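Local coordinates for glutathione peroxidase-like peroxiredoxin HYR1 (Saccharomyces cerevisiae, PDB 3CMI), which reduces hydroperoxides at the expense of thioredoxin and, as a sensor of peroxide stress, oxidises and thereby activates the transcription factor YAP1, at residues A[37-42]-A[113-118]; A[69-74]-A[98-103]. All coordinates share one frame; numbering follows the deposited sequence.

Contact 1. Residues A[37-42]-A[113-118]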
ATOM      1  N   ILE A  37       0.552   1.997  -0.104  1.00 39.35           N
ATOM      2  CA  ILE A  37       0.079   0.639  -0.321  1.00 39.50           C
ATOM      3  C   ILE A  37       0.520  -0.250   0.834  1.00 39.28           C
ATOM      4  O   ILE A  37       1.712  -0.385   1.112  1.00 39.15           O
ATOM      5  CB  ILE A  37       0.505   0.068  -1.705  1.00 39.78           C
ATOM      6  CG1 ILE A  37      -0.104   0.923  -2.826  1.00 40.13           C
ATOM      7  CG2 ILE A  37       0.051  -1.394  -1.853  1.00 39.66           C
ATOM      8  CD1 ILE A  37       0.248   0.481  -4.221  1.00 40.13           C
ATOM      9  N   VAL A  38      -0.458  -0.846   1.508  1.00 38.85           N
ATOM     10  CA  VAL A  38      -0.195  -1.641   2.702  1.00 38.55           C
ATOM     11  C   VAL A  38      -0.840  -3.024   2.597  1.00 38.38           C
ATOM     12  O   VAL A  38      -2.026  -3.150   2.283  1.00 38.29           O
ATOM     13  CB  VAL A  38      -0.647  -0.891   3.998  1.00 38.30           C
ATOM     14  CG1 VAL A  38      -2.151  -0.567   3.966  1.00 38.90           C
ATOM     15  CG2 VAL A  38      -0.296  -1.681   5.238  1.00 38.10           C
ATOM     16  N   ASN A  39      -0.047  -4.065   2.829  1.00 38.05           N
ATOM     17  CA  ASN A  39      -0.615  -5.399   2.969  1.00 37.76           C
ATOM     18  C   ASN A  39      -1.153  -5.563   4.383  1.00 37.74           C
ATOM     19  O   ASN A  39      -0.481  -5.255   5.369  1.00 37.86           O
ATOM     20  CB  ASN A  39       0.368  -6.512   2.590  1.00 37.56           C
ATOM     21  CG  ASN A  39       1.584  -6.558   3.487  1.00 37.19           C
ATOM     22  OD1 ASN A  39       1.754  -7.487   4.281  1.00 37.45           O
ATOM     23  ND2 ASN A  39       2.448  -5.566   3.358  1.00 36.61           N
ATOM     24  N   VAL A  40      -2.386  -6.031   4.462  1.00 37.51           N
ATOM     25  CA  VAL A  40      -3.141  -6.027   5.692  1.00 37.45           C
ATOM     26  C   VAL A  40      -3.414  -7.459   6.142  1.00 37.40           C
ATOM     27  O   VAL A  40      -3.440  -8.376   5.323  1.00 37.39           O
ATOM     28  CB  VAL A  40      -4.425  -5.177   5.481  1.00 37.63           C
ATOM     29  CG1 VAL A  40      -5.669  -5.828   6.069  1.00 38.10           C
ATOM     30  CG2 VAL A  40      -4.197  -3.762   5.989  1.00 36.99           C
ATOM     31  N   ALA A  41      -3.579  -7.648   7.447  1.00 37.47           N
ATOM     32  CA  ALA A  41      -3.805  -8.973   8.012  1.00 37.58           C
ATOM     33  C   ALA A  41      -5.223  -9.464   7.739  1.00 37.72           C
ATOM     34  O   ALA A  41      -6.201  -8.772   8.038  1.00 37.87           O
ATOM     35  CB  ALA A  41      -3.517  -8.972   9.498  1.00 37.48           C
ATOM     36  N   SER A  42      -5.320 -10.662   7.165  1.00 37.78           N
ATOM     37  CA  SER A  42      -6.606 -11.287   6.872  1.00 37.84           C
ATOM     38  C   SER A  42      -7.307 -11.720   8.160  1.00 37.88           C
ATOM     39  O   SER A  42      -8.535 -11.690   8.243  1.00 37.87           O
ATOM     40  CB  SER A  42      -6.415 -12.479   5.936  1.00 37.87           C
ATOM     41  OG  SER A  42      -7.658 -12.962   5.461  1.00 38.06           O
ATOM     42  N   PRO A 113       0.178  -9.189  -9.340  1.00 35.80           N
ATOM     43  CA  PRO A 113       0.893  -8.218 -10.175  1.00 35.73           C
ATOM     44  C   PRO A 113       1.235  -6.883  -9.502  1.00 35.45           C
ATOM     45  O   PRO A 113       2.258  -6.294  -9.833  1.00 35.72           O
ATOM     46  CB  PRO A 113      -0.071  -7.998 -11.342  1.00 35.71           C
ATOM     47  CG  PRO A 113      -0.732  -9.332 -11.498  1.00 35.53           C
ATOM     48  CD  PRO A 113      -0.936  -9.819 -10.083  1.00 35.78           C
ATOM     49  N   VAL A 114       0.399  -6.414  -8.575  1.00 35.45           N
ATOM     50  CA  VAL A 114       0.676  -5.163  -7.856  1.00 35.06           C
ATOM     51  C   VAL A 114       1.958  -5.316  -7.041  1.00 35.35           C
ATOM     52  O   VAL A 114       2.802  -4.419  -7.016  1.00 35.16           O
ATOM     53  CB  VAL A 114      -0.500  -4.738  -6.931  1.00 35.16           C
ATOM     54  CG1 VAL A 114      -0.082  -3.615  -5.962  1.00 34.68           C
ATOM     55  CG2 VAL A 114      -1.716  -4.310  -7.759  1.00 34.49           C
ATOM     56  N   TYR A 115       2.099  -6.468  -6.392  1.00 35.51           N
ATOM     57  CA  TYR A 115       3.254  -6.731  -5.553  1.00 35.85           C
ATOM     58  C   TYR A 115       4.490  -7.124  -6.350  1.00 35.99           C
ATOM     59  O   TYR A 115       5.619  -6.830  -5.933  1.00 36.28           O
ATOM     60  CB  TYR A 115       2.906  -7.696  -4.416  1.00 35.74           C
ATOM     61  CG  TYR A 115       2.292  -6.930  -3.265  1.00 35.99           C
ATOM     62  CD1 TYR A 115       3.055  -6.581  -2.154  1.00 35.72           C
ATOM     63  CD2 TYR A 115       0.967  -6.488  -3.321  1.00 36.83           C
ATOM     64  CE1 TYR A 115       2.507  -5.842  -1.109  1.00 36.39           C
ATOM     65  CE2 TYR A 115       0.406  -5.741  -2.277  1.00 36.04           C
ATOM     66  CZ  TYR A 115       1.179  -5.424  -1.178  1.00 35.95           C
ATOM     67  OH  TYR A 115       0.636  -4.694  -0.146  1.00 35.35           O
ATOM     68  N   LYS A 116       4.279  -7.747  -7.508  1.00 35.84           N
ATOM     69  CA  LYS A 116       5.372  -7.969  -8.449  1.00 36.06           C
ATOM     70  C   LYS A 116       5.985  -6.622  -8.849  1.00 35.79           C
ATOM     71  O   LYS A 116       7.200  -6.438  -8.766  1.00 35.45           O
ATOM     72  CB  LYS A 116       4.889  -8.734  -9.688  1.00 35.99           C
ATOM     73  CG  LYS A 116       6.016  -9.244 -10.576  1.00 36.35           C
ATOM     74  CD  LYS A 116       5.478  -9.918 -11.831  1.00 36.48           C
ATOM     75  CE  LYS A 116       6.605 -10.416 -12.724  1.00 37.70           C
ATOM     76  NZ  LYS A 116       6.087 -11.192 -13.901  1.00 38.20           N
ATOM     77  N   PHE A 117       5.131  -5.682  -9.257  1.00 35.63           N
ATOM     78  CA  PHE A 117       5.582  -4.350  -9.660  1.00 35.43           C
ATOM     79  C   PHE A 117       6.271  -3.583  -8.531  1.00 35.47           C
ATOM     80  O   PHE A 117       7.340  -3.006  -8.738  1.00 35.32           O
ATOM     81  CB  PHE A 117       4.435  -3.510 -10.236  1.00 35.48           C
ATOM     82  CG  PHE A 117       4.775  -2.050 -10.376  1.00 35.31           C
ATOM     83  CD1 PHE A 117       5.592  -1.607 -11.419  1.00 35.32           C
ATOM     84  CD2 PHE A 117       4.316  -1.125  -9.447  1.00 34.71           C
ATOM     85  CE1 PHE A 117       5.924  -0.260 -11.542  1.00 35.09           C
ATOM     86  CE2 PHE A 117       4.646   0.224  -9.557  1.00 35.09           C
ATOM     87  CZ  PHE A 117       5.447   0.658 -10.609  1.00 35.65           C
ATOM     88  N   LEU A 118       5.653  -3.566  -7.351  1.00 35.48           N
ATOM     89  CA  LEU A 118       6.201  -2.826  -6.216  1.00 35.59           C
ATOM     90  C   LEU A 118       7.600  -3.304  -5.852  1.00 35.83           C
ATOM     91  O   LEU A 118       8.516  -2.492  -5.716  1.00 36.40           O
ATOM     92  CB  LEU A 118       5.258  -2.866  -5.007  1.00 35.56           C
ATOM     93  CG  LEU A 118       3.953  -2.057  -5.144  1.00 35.40           C
ATOM     94  CD1 LEU A 118       3.023  -2.294  -3.951  1.00 35.16           C
ATOM     95  CD2 LEU A 118       4.220  -0.562  -5.334  1.00 35.99           C
TER
HETATM   96  O   HOH W   1       2.630  -3.787   1.399  1.00 29.79           O

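Contact 2. Residues A[69-74]-A[98-103]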
ATOM      1  N   GLY A  69      -5.414  -0.984   0.832  1.00 36.00           N
ATOM      2  CA  GLY A  69      -5.116  -2.100   1.730  1.00 36.18           C
ATOM      3  C   GLY A  69      -5.327  -3.443   1.058  1.00 36.04           C
ATOM      4  O   GLY A  69      -6.399  -3.704   0.524  1.00 36.65           O
ATOM      5  N   PHE A  70      -4.300  -4.287   1.076  1.00 35.90           N
ATOM      6  CA  PHE A  70      -4.388  -5.628   0.506  1.00 35.43           C
ATOM      7  C   PHE A  70      -4.399  -6.692   1.609  1.00 35.21           C
ATOM      8  O   PHE A  70      -3.360  -6.960   2.226  1.00 35.30           O
ATOM      9  CB  PHE A  70      -3.218  -5.896  -0.452  1.00 35.62           C
ATOM     10  CG  PHE A  70      -3.326  -5.192  -1.779  1.00 35.71           C
ATOM     11  CD1 PHE A  70      -2.821  -3.901  -1.945  1.00 36.82           C
ATOM     12  CD2 PHE A  70      -3.904  -5.830  -2.875  1.00 36.02           C
ATOM     13  CE1 PHE A  70      -2.904  -3.255  -3.180  1.00 36.57           C
ATOM     14  CE2 PHE A  70      -3.993  -5.196  -4.109  1.00 36.15           C
ATOM     15  CZ  PHE A  70      -3.491  -3.905  -4.263  1.00 36.06           C
ATOM     16  N   PRO A  71      -5.574  -7.287   1.880  1.00 34.75           N
ATOM     17  CA  PRO A  71      -5.653  -8.476   2.727  1.00 34.51           C
ATOM     18  C   PRO A  71      -4.774  -9.616   2.215  1.00 34.23           C
ATOM     19  O   PRO A  71      -4.664  -9.828   1.005  1.00 34.04           O
ATOM     20  CB  PRO A  71      -7.132  -8.875   2.633  1.00 34.37           C
ATOM     21  CG  PRO A  71      -7.837  -7.593   2.361  1.00 34.44           C
ATOM     22  CD  PRO A  71      -6.912  -6.836   1.451  1.00 34.97           C
ATOM     23  N   CYS A  72      -4.160 -10.334   3.149  1.00 34.02           N
ATOM     24  CA  CYS A  72      -3.263 -11.440   2.839  1.00 33.84           C
ATOM     25  C   CYS A  72      -3.200 -12.355   4.051  1.00 33.73           C
ATOM     26  O   CYS A  72      -3.152 -11.883   5.189  1.00 33.80           O
ATOM     27  CB  CYS A  72      -1.865 -10.906   2.504  1.00 33.72           C
ATOM     28  SG  CYS A  72      -0.658 -12.160   2.048  1.00 34.21           S
ATOM     29  N   ASN A  73      -3.197 -13.662   3.806  1.00 33.65           N
ATOM     30  CA  ASN A  73      -3.176 -14.645   4.886  1.00 33.66           C
ATOM     31  C   ASN A  73      -1.853 -15.414   5.009  1.00 33.43           C
ATOM     32  O   ASN A  73      -1.790 -16.450   5.668  1.00 33.32           O
ATOM     33  CB  ASN A  73      -4.359 -15.611   4.737  1.00 33.72           C
ATOM     34  CG  ASN A  73      -4.660 -16.375   6.014  1.00 34.11           C
ATOM     35  OD1 ASN A  73      -4.900 -17.584   5.983  1.00 35.10           O
ATOM     36  ND2 ASN A  73      -4.641 -15.677   7.147  1.00 34.25           N
ATOM     37  N   GLN A  74      -0.793 -14.883   4.403  1.00 33.43           N
ATOM     38  CA  GLN A  74       0.499 -15.585   4.340  1.00 33.40           C
ATOM     39  C   GLN A  74       1.387 -15.449   5.587  1.00 33.66           C
ATOM     40  O   GLN A  74       2.477 -16.031   5.642  1.00 33.79           O
ATOM     41  CB  GLN A  74       1.277 -15.155   3.089  1.00 33.35           C
ATOM     42  CG  GLN A  74       0.772 -15.791   1.800  1.00 33.09           C
ATOM     43  CD  GLN A  74       1.499 -15.291   0.568  1.00 32.93           C
ATOM     44  OE1 GLN A  74       1.530 -14.096   0.300  1.00 32.36           O
ATOM     45  NE2 GLN A  74       2.074 -16.210  -0.196  1.00 32.76           N
ATOM     46  N   PHE A  98     -10.775   3.583   3.882  1.00 39.76           N
ATOM     47  CA  PHE A  98      -9.988   3.642   2.655  1.00 39.33           C
ATOM     48  C   PHE A  98     -10.153   2.345   1.859  1.00 39.14           C
ATOM     49  O   PHE A  98     -10.580   1.338   2.423  1.00 39.32           O
ATOM     50  CB  PHE A  98      -8.512   3.944   2.962  1.00 38.98           C
ATOM     51  CG  PHE A  98      -7.873   2.994   3.938  1.00 38.82           C
ATOM     52  CD1 PHE A  98      -7.383   1.756   3.518  1.00 38.04           C
ATOM     53  CD2 PHE A  98      -7.720   3.355   5.272  1.00 37.72           C
ATOM     54  CE1 PHE A  98      -6.774   0.885   4.420  1.00 37.73           C
ATOM     55  CE2 PHE A  98      -7.115   2.491   6.179  1.00 37.70           C
ATOM     56  CZ  PHE A  98      -6.640   1.252   5.752  1.00 37.59           C
ATOM     57  N   PRO A  99      -9.833   2.365   0.546  1.00 39.04           N
ATOM     58  CA  PRO A  99     -10.069   1.174  -0.288  1.00 38.87           C
ATOM     59  C   PRO A  99      -9.382  -0.104   0.202  1.00 38.27           C
ATOM     60  O   PRO A  99      -8.165  -0.130   0.399  1.00 37.91           O
ATOM     61  CB  PRO A  99      -9.523   1.589  -1.661  1.00 38.93           C
ATOM     62  CG  PRO A  99      -9.629   3.074  -1.660  1.00 39.70           C
ATOM     63  CD  PRO A  99      -9.278   3.473  -0.254  1.00 38.96           C
ATOM     64  N   ILE A 100     -10.192  -1.143   0.402  1.00 37.82           N
ATOM     65  CA  ILE A 100      -9.724  -2.488   0.728  1.00 37.42           C
ATOM     66  C   ILE A 100      -9.979  -3.388  -0.479  1.00 37.28           C
ATOM     67  O   ILE A 100     -11.041  -3.331  -1.097  1.00 37.53           O
ATOM     68  CB  ILE A 100     -10.427  -3.048   2.003  1.00 37.34           C
ATOM     69  CG1 ILE A 100     -10.117  -2.178   3.235  1.00 37.22           C
ATOM     70  CG2 ILE A 100     -10.085  -4.524   2.244  1.00 37.34           C
ATOM     71  CD1 ILE A 100      -8.661  -2.208   3.723  1.00 37.14           C
ATOM     72  N   MET A 101      -8.993  -4.208  -0.823  1.00 37.42           N
ATOM     73  CA  MET A 101      -9.063  -5.035  -2.023  1.00 36.96           C
ATOM     74  C   MET A 101      -9.415  -6.475  -1.671  1.00 36.85           C
ATOM     75  O   MET A 101      -9.503  -6.821  -0.494  1.00 36.68           O
ATOM     76  CB  MET A 101      -7.724  -4.985  -2.770  1.00 37.32           C
ATOM     77  CG  MET A 101      -7.225  -3.582  -3.117  1.00 36.69           C
ATOM     78  SD  MET A 101      -8.132  -2.790  -4.465  1.00 38.56           S
ATOM     79  CE  MET A 101      -9.211  -1.694  -3.550  1.00 38.34           C
ATOM     80  N   LYS A 102      -9.633  -7.300  -2.699  1.00 36.43           N
ATOM     81  CA  LYS A 102      -9.754  -8.749  -2.540  1.00 36.27           C
ATOM     82  C   LYS A 102      -8.453  -9.332  -1.962  1.00 36.17           C
ATOM     83  O   LYS A 102      -7.355  -8.839  -2.257  1.00 36.02           O
ATOM     84  CB  LYS A 102     -10.071  -9.403  -3.897  1.00 36.19           C
ATOM     85  CG  LYS A 102     -10.383 -10.899  -3.854  1.00 36.24           C
ATOM     86  CD  LYS A 102     -10.564 -11.475  -5.265  1.00 36.19           C
ATOM     87  CE  LYS A 102     -10.648 -13.003  -5.257  1.00 36.24           C
ATOM     88  NZ  LYS A 102     -10.439 -13.594  -6.620  1.00 35.70           N
ATOM     89  N   LYS A 103      -8.592 -10.377  -1.141  1.00 36.14           N
ATOM     90  CA  LYS A 103      -7.445 -11.087  -0.565  1.00 36.39           C
ATOM     91  C   LYS A 103      -6.507 -11.612  -1.657  1.00 36.08           C
ATOM     92  O   LYS A 103      -6.954 -12.158  -2.665  1.00 35.88           O
ATOM     93  CB  LYS A 103      -7.914 -12.235   0.339  1.00 36.41           C
ATOM     94  CG  LYS A 103      -6.783 -12.954   1.093  1.00 36.96           C
ATOM     95  CD  LYS A 103      -7.278 -14.201   1.830  1.00 37.20           C
ATOM     96  CE  LYS A 103      -7.406 -15.419   0.914  1.00 38.46           C
ATOM     97  NZ  LYS A 103      -6.082 -15.966   0.486  1.00 39.58           N
TER

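Contact 1. Residues A[37-42]-A[113-118]
In the thioredoxin-like fold of this peroxidase, a helix packs on one face of the central sheet, and Tyr115 and Leu118 of helix 113-121 meet Ile37 and Asn39 of strand 34-41 there. The axes of strand 37-41 and helix 113-118 come no closer than 11.3 Å, a gap bridged by side chains. Tyr115 reaches furthest: its phenol runs out from the helix past Ile37, going the opposite way, and its OH ends against the strand backbone at Val38 and Asn39, 3.3 Å from Asn39 CB. The carboxamide of Asn39 stands almost perpendicular to the ring, 89° between planes. Its CG sits between the backbone N and carbonyl carbon (chi1 63°), which brings ND2 to the same water as the phenol. That water accepts from Asn39 ND2 at 2.7 Å and is hydrogen-bonded to Tyr115 OH, also at 2.7 Å, in the plane of the ring, so two buried polar groups are joined through one molecule. Beside this polar end the contact is apolar. Ile37 CG2 lies 3.7 Å from Leu118 CD1, and Ile37 CD1 makes a looser approach to Val114 CG1. Phe138 of strand 137-140 touches both Tyr115 and Leu118, while Phe70 of strand 65-72 meets Tyr115 edge-to-face.

Contact 2. Residues A[69-74]-A[98-103]
Gly69 and the Pro99-Met101 backbone form a single parallel bridge, through which the loop 98-103 runs alongside the edge of strand 65-72. Two hydrogen bonds make it: Gly69 N gives to Pro99 O at 2.9 Å, nearly straight at 177°, and Gly69 O takes the N-H of Met101 at 3.0 Å. The same Gly69 O also receives a CA-H...O contact from Ile100. Further along, Pro71 has no N-H to continue the pattern; its CD comes to 3.2 Å from Met101 O, its backbone bonds instead with Ile104, and Pro71 O meets Lys103 CA in a second CA-H...O contact, at 3.4 Å.

Aromatic contacts centre on Phe70. Met101 CG sits over one face of its ring, 3.9 Å from the centroid and displaced toward the rim, a CH-pi contact. With CG anti to the carbonyl carbon (chi1 -55°) and a bend at chi2, the Met101 chain then carries SD off obliquely, 5.2 Å from the Phe70 centroid, a Met-aromatic contact.

Apolar contacts involve Pro71: Ile100 CG2 reaches Pro71 CG at 3.8 Å, and Lys103 CB and CG lie against Pro71, the chain then passing Cys72 toward Asn73 CB.

The strand's C-terminal end leads toward the active site, the Asn73 side chain lying about 10 Å from that of Cys44. Beyond the segments, Phe98 packs on Leu53 and Glu54 of helix 47-60, and Met101 on Ile68. On its other side, strand 65-72 pairs with strand 34-41, Phe70 bonding to Val38 and Val40.

The centres of the two contacts lie 8 Å apart, and they share one sheet, in which strands 34-41 and 65-72 are parallel neighbours. Along the chain the order is 37-42, 69-74, 98-103, 113-118, so contact 2 forms between the two halves of contact 1. Phe70 joins them: it belongs to contact 2 and, through its backbone and its ring, also touches both segments of contact 1. Contact 1 is buried in the core, with helix 113-121 over one face of the sheet; contact 2 is at the partly buried edge of the same sheet, where the loop 98-103 runs next to the strand ends that lead toward the peroxidatic Cys44.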